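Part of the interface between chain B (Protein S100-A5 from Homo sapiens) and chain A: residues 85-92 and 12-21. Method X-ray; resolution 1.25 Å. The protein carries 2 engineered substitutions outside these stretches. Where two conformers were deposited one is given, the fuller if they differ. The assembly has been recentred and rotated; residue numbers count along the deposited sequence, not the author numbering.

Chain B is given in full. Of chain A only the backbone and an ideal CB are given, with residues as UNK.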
# COMPACT_ATOMS: atom_id res chain seq x y z
N ALA B 85 2.82 10.00 1.15
CA ALA B 85 3.95 10.91 1.08
C ALA B 85 4.49 11.00 -0.33
O ALA B 85 4.79 12.10 -0.82
CB ALA B 85 5.05 10.41 2.03
N TYR B 86 4.64 9.85 -1.01
CA TYR B 86 5.12 9.93 -2.38
C TYR B 86 4.05 10.53 -3.29
O TYR B 86 4.38 11.24 -4.24
CB TYR B 86 5.61 8.59 -2.90
CG TYR B 86 6.24 8.75 -4.29
CD1 TYR B 86 7.51 9.28 -4.45
CD2 TYR B 86 5.55 8.39 -5.43
CE1 TYR B 86 8.06 9.43 -5.70
CE2 TYR B 86 6.10 8.55 -6.67
CZ TYR B 86 7.35 9.07 -6.80
OH TYR B 86 7.88 9.22 -8.05
N ASN B 87 2.78 10.30 -3.00
CA ASN B 87 1.74 10.91 -3.83
C ASN B 87 1.88 12.42 -3.80
O ASN B 87 1.88 13.08 -4.84
CB ASN B 87 0.35 10.47 -3.38
CG ASN B 87 -0.73 10.83 -4.40
OD1 ASN B 87 -0.63 10.48 -5.58
ND2 ASN B 87 -1.75 11.56 -3.95
N ASP B 88 2.04 12.99 -2.60
CA ASP B 88 2.26 14.43 -2.48
C ASP B 88 3.47 14.87 -3.28
O ASP B 88 3.45 15.93 -3.90
CB ASP B 88 2.41 14.80 -1.01
CG ASP B 88 1.15 14.49 -0.21
OD1 ASP B 88 0.05 14.62 -0.77
OD2 ASP B 88 1.26 14.10 0.97
N PHE B 89 4.54 14.07 -3.28
CA PHE B 89 5.72 14.41 -4.07
C PHE B 89 5.39 14.37 -5.55
O PHE B 89 5.80 15.26 -6.30
CB PHE B 89 6.87 13.45 -3.75
CG PHE B 89 8.09 13.67 -4.62
CD1 PHE B 89 8.16 13.14 -5.90
CD2 PHE B 89 9.14 14.44 -4.18
CE1 PHE B 89 9.24 13.35 -6.70
CE2 PHE B 89 10.23 14.66 -4.98
CZ PHE B 89 10.28 14.11 -6.24
N PHE B 90 4.67 13.33 -6.00
CA PHE B 90 4.37 13.19 -7.42
C PHE B 90 3.47 14.31 -7.89
O PHE B 90 3.63 14.82 -9.01
CB PHE B 90 3.67 11.84 -7.64
CG PHE B 90 3.16 11.60 -9.07
CD1 PHE B 90 1.97 12.17 -9.53
CD2 PHE B 90 3.85 10.78 -9.92
CE1 PHE B 90 1.51 11.93 -10.80
CE2 PHE B 90 3.37 10.53 -11.20
CZ PHE B 90 2.21 11.11 -11.63
N LEU B 91 2.53 14.71 -7.06
CA LEU B 91 1.66 15.81 -7.42
C LEU B 91 2.47 17.08 -7.64
O LEU B 91 2.38 17.72 -8.70
CB LEU B 91 0.60 15.98 -6.33
CG LEU B 91 -0.46 14.90 -6.26
CD1 LEU B 91 -1.20 15.00 -4.95
CD2 LEU B 91 -1.41 15.04 -7.40
N GLU B 92 3.28 17.47 -6.66
CA GLU B 92 4.13 18.65 -6.83
C GLU B 92 4.96 18.53 -8.10
O GLU B 92 4.98 19.44 -8.93
CB GLU B 92 4.97 18.85 -5.57
CG GLU B 92 5.72 20.18 -5.44
CD GLU B 92 4.87 21.43 -5.69
OE1 GLU B 92 5.36 22.32 -6.41
OE2 GLU B 92 3.72 21.49 -5.20
N UNK A 12 5.92 0.99 -4.06
CA UNK A 12 5.04 2.09 -3.65
C UNK A 12 4.97 3.17 -4.72
O UNK A 12 3.95 3.81 -4.88
CB UNK A 12 5.52 2.70 -2.33
N UNK A 13 6.06 3.37 -5.45
CA UNK A 13 6.05 4.35 -6.53
C UNK A 13 5.12 3.90 -7.64
O UNK A 13 4.37 4.70 -8.22
CB UNK A 13 7.46 4.57 -7.08
N UNK A 14 5.15 2.61 -7.95
CA UNK A 14 4.28 2.08 -8.99
C UNK A 14 2.82 2.18 -8.59
O UNK A 14 1.97 2.47 -9.43
CB UNK A 14 4.64 0.63 -9.30
N UNK A 15 2.51 1.93 -7.32
CA UNK A 15 1.14 2.12 -6.87
C UNK A 15 0.67 3.54 -7.13
O UNK A 15 -0.47 3.75 -7.56
CB UNK A 15 1.02 1.79 -5.38
N UNK A 16 1.55 4.52 -6.90
CA UNK A 16 1.15 5.91 -7.07
C UNK A 16 1.04 6.29 -8.55
O UNK A 16 0.08 6.94 -8.96
CB UNK A 16 2.15 6.83 -6.36
N UNK A 17 2.03 5.90 -9.37
CA UNK A 17 1.98 6.30 -10.79
C UNK A 17 0.83 5.62 -11.53
O UNK A 17 0.22 6.23 -12.41
CB UNK A 17 3.30 5.97 -11.48
N UNK A 18 0.48 4.39 -11.15
CA UNK A 18 -0.62 3.68 -11.79
C UNK A 18 -1.95 4.41 -11.62
O UNK A 18 -2.76 4.45 -12.55
CB UNK A 18 -0.73 2.26 -11.22
N UNK A 19 -2.20 4.97 -10.45
CA UNK A 19 -3.40 5.78 -10.23
C UNK A 19 -3.45 6.96 -11.18
O UNK A 19 -4.44 7.16 -11.88
CB UNK A 19 -3.46 6.28 -8.78
N UNK A 20 -2.37 7.75 -11.23
CA UNK A 20 -2.38 8.98 -12.02
C UNK A 20 -2.36 8.69 -13.51
O UNK A 20 -2.83 9.52 -14.30
CB UNK A 20 -1.19 9.86 -11.65
N UNK A 21 -1.84 7.54 -13.92
CA UNK A 21 -1.89 7.14 -15.32
C UNK A 21 -3.33 7.00 -15.83
O UNK A 21 -3.61 7.23 -17.01
CB UNK A 21 -1.14 5.82 -15.51

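Both stretches are helical, and their axes approach to 9.6 Å at an angle of 49° between N-to-C directions. Chain B offers a row of side chains to its partner: B:Tyr86, B:Asn87, B:Phe90 and, less prominently, B:Leu91. The backbone angles of chain A are helical; inside a helix proline, with no N-H to give, and flexible glycine are disfavoured, and otherwise the surroundings decide.

At position 12, CA-to-CB points sideways and nothing of chain B lies within 5.5 Å of the ideal CB, so this contact says little about the side chain. The residue is A:Leu12, which makes no contact here.

Position 13 also points sideways, but its ideal CB lies 4.2 Å from CE2 of B:Tyr86. A small or medium side chain, such as alanine, serine, threonine or valine, could rest against the ring. The deposited residue is A:Thr13: its CG2 comes 3.8 Å from CE2 of B:Tyr86, and its OG1 lies over one face of that ring while being hydrogen-bonded elsewhere in the structure.

Position 14 points away and position 15 is out of reach, so chain B constrains neither. They are A:Thr14 and A:Met15.

Position 16 points toward chain B, where its CA is 6.0 Å from CA of B:Asn87. The ideal CB is 3.9 Å from CD2 of B:Tyr86, 4.7 Å from OD1 of B:Asn87 and 5.4 Å from CB of B:Phe90. With the helices this near, a compact apolar residue is favoured; alanine, valine or isoleucine are all reasonable. It is A:Val16, with chi1 in the t well. Its CB meets the edge of the tyrosine ring, 3.9 Å from CD2 of B:Tyr86, while CG1 reaches 4.1 Å from CB of B:Phe90 and 3.4 Å from OD1 of B:Asn87.

Position 17 points sideways, with its ideal CB 4.6 Å from CE2 of B:Phe90. Apolar groups suit the ring, and a small polar group could turn back to its own helix. A:Thr17 supplies a methyl, CG2, 4.0 Å from CE2 of B:Phe90.

Position 18 is out of reach; position 19 points toward chain B, but no chain B atom lies within 5.5 Å of either ideal CB, so many side chains would serve. They are A:Thr18, whose OG1 donates to O of A:Thr14 at 2.5 Å, and A:Phe19, which makes no contact with this stretch.

Position 20 points toward chain B and is the most informative. Its ideal CB is 3.5 Å from CE1 of B:Phe90, and the carbonyl OD1 of B:Asn87 stands ready as an acceptor. A flat ring with a donor at its end would answer both, as in histidine; glutamine could supply the donor but not an aromatic stack. A:His20 does so: its ring forms an offset stack with B:Phe90, centroids 4.5 Å apart and planes at 20°, while NE2 donates in the ring plane to OD1 of B:Asn87 at 2.5 Å and a nearly straight 174°. CE1 of A:His20 also lies 3.7 Å from CD2 of B:Leu91.

Position 21 points sideways into space chain B leaves empty; A:Lys21 extends away from it.

Chain A 12-21: LTTMVTTFHK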
# COMPACT_ATOMS: atom_id res chain seq x y z
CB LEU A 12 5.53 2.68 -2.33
CG LEU A 12 5.42 1.75 -1.12
CD1 LEU A 12 6.33 2.14 -0.03
CD2 LEU A 12 4.00 1.74 -0.61
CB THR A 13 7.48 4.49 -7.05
OG1 THR A 13 8.31 5.03 -6.02
CG2 THR A 13 7.53 5.39 -8.24
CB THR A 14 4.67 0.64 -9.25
OG1 THR A 14 6.01 0.62 -9.75
CG2 THR A 14 3.71 0.01 -10.22
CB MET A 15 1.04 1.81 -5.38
CG MET A 15 1.30 0.36 -5.06
SD MET A 15 1.58 0.11 -3.31
CE MET A 15 3.01 -0.92 -3.35
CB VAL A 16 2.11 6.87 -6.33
CG1 VAL A 16 1.74 8.31 -6.64
CG2 VAL A 16 2.06 6.68 -4.84
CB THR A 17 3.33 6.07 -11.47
OG1 THR A 17 3.63 4.68 -11.53
CG2 THR A 17 4.43 6.75 -10.69
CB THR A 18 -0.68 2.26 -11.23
OG1 THR A 18 0.59 1.64 -11.39
CG2 THR A 18 -1.71 1.45 -11.95
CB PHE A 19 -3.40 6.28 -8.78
CG PHE A 19 -4.53 7.23 -8.47
CD1 PHE A 19 -5.73 6.75 -8.05
CD2 PHE A 19 -4.36 8.60 -8.55
CE1 PHE A 19 -6.74 7.60 -7.75
CE2 PHE A 19 -5.38 9.45 -8.24
CZ PHE A 19 -6.56 8.95 -7.85
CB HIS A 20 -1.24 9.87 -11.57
CG HIS A 20 -1.39 10.38 -10.17
ND1 HIS A 20 -2.21 11.44 -9.84
CD2 HIS A 20 -0.85 9.96 -9.00
CE1 HIS A 20 -2.16 11.65 -8.54
NE2 HIS A 20 -1.32 10.78 -8.01
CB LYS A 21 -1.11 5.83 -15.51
CG LYS A 21 -1.11 5.29 -16.92
CD LYS A 21 -0.59 3.88 -16.96
CE LYS A 21 -0.32 3.44 -18.39
NZ LYS A 21 -0.01 1.99 -18.48
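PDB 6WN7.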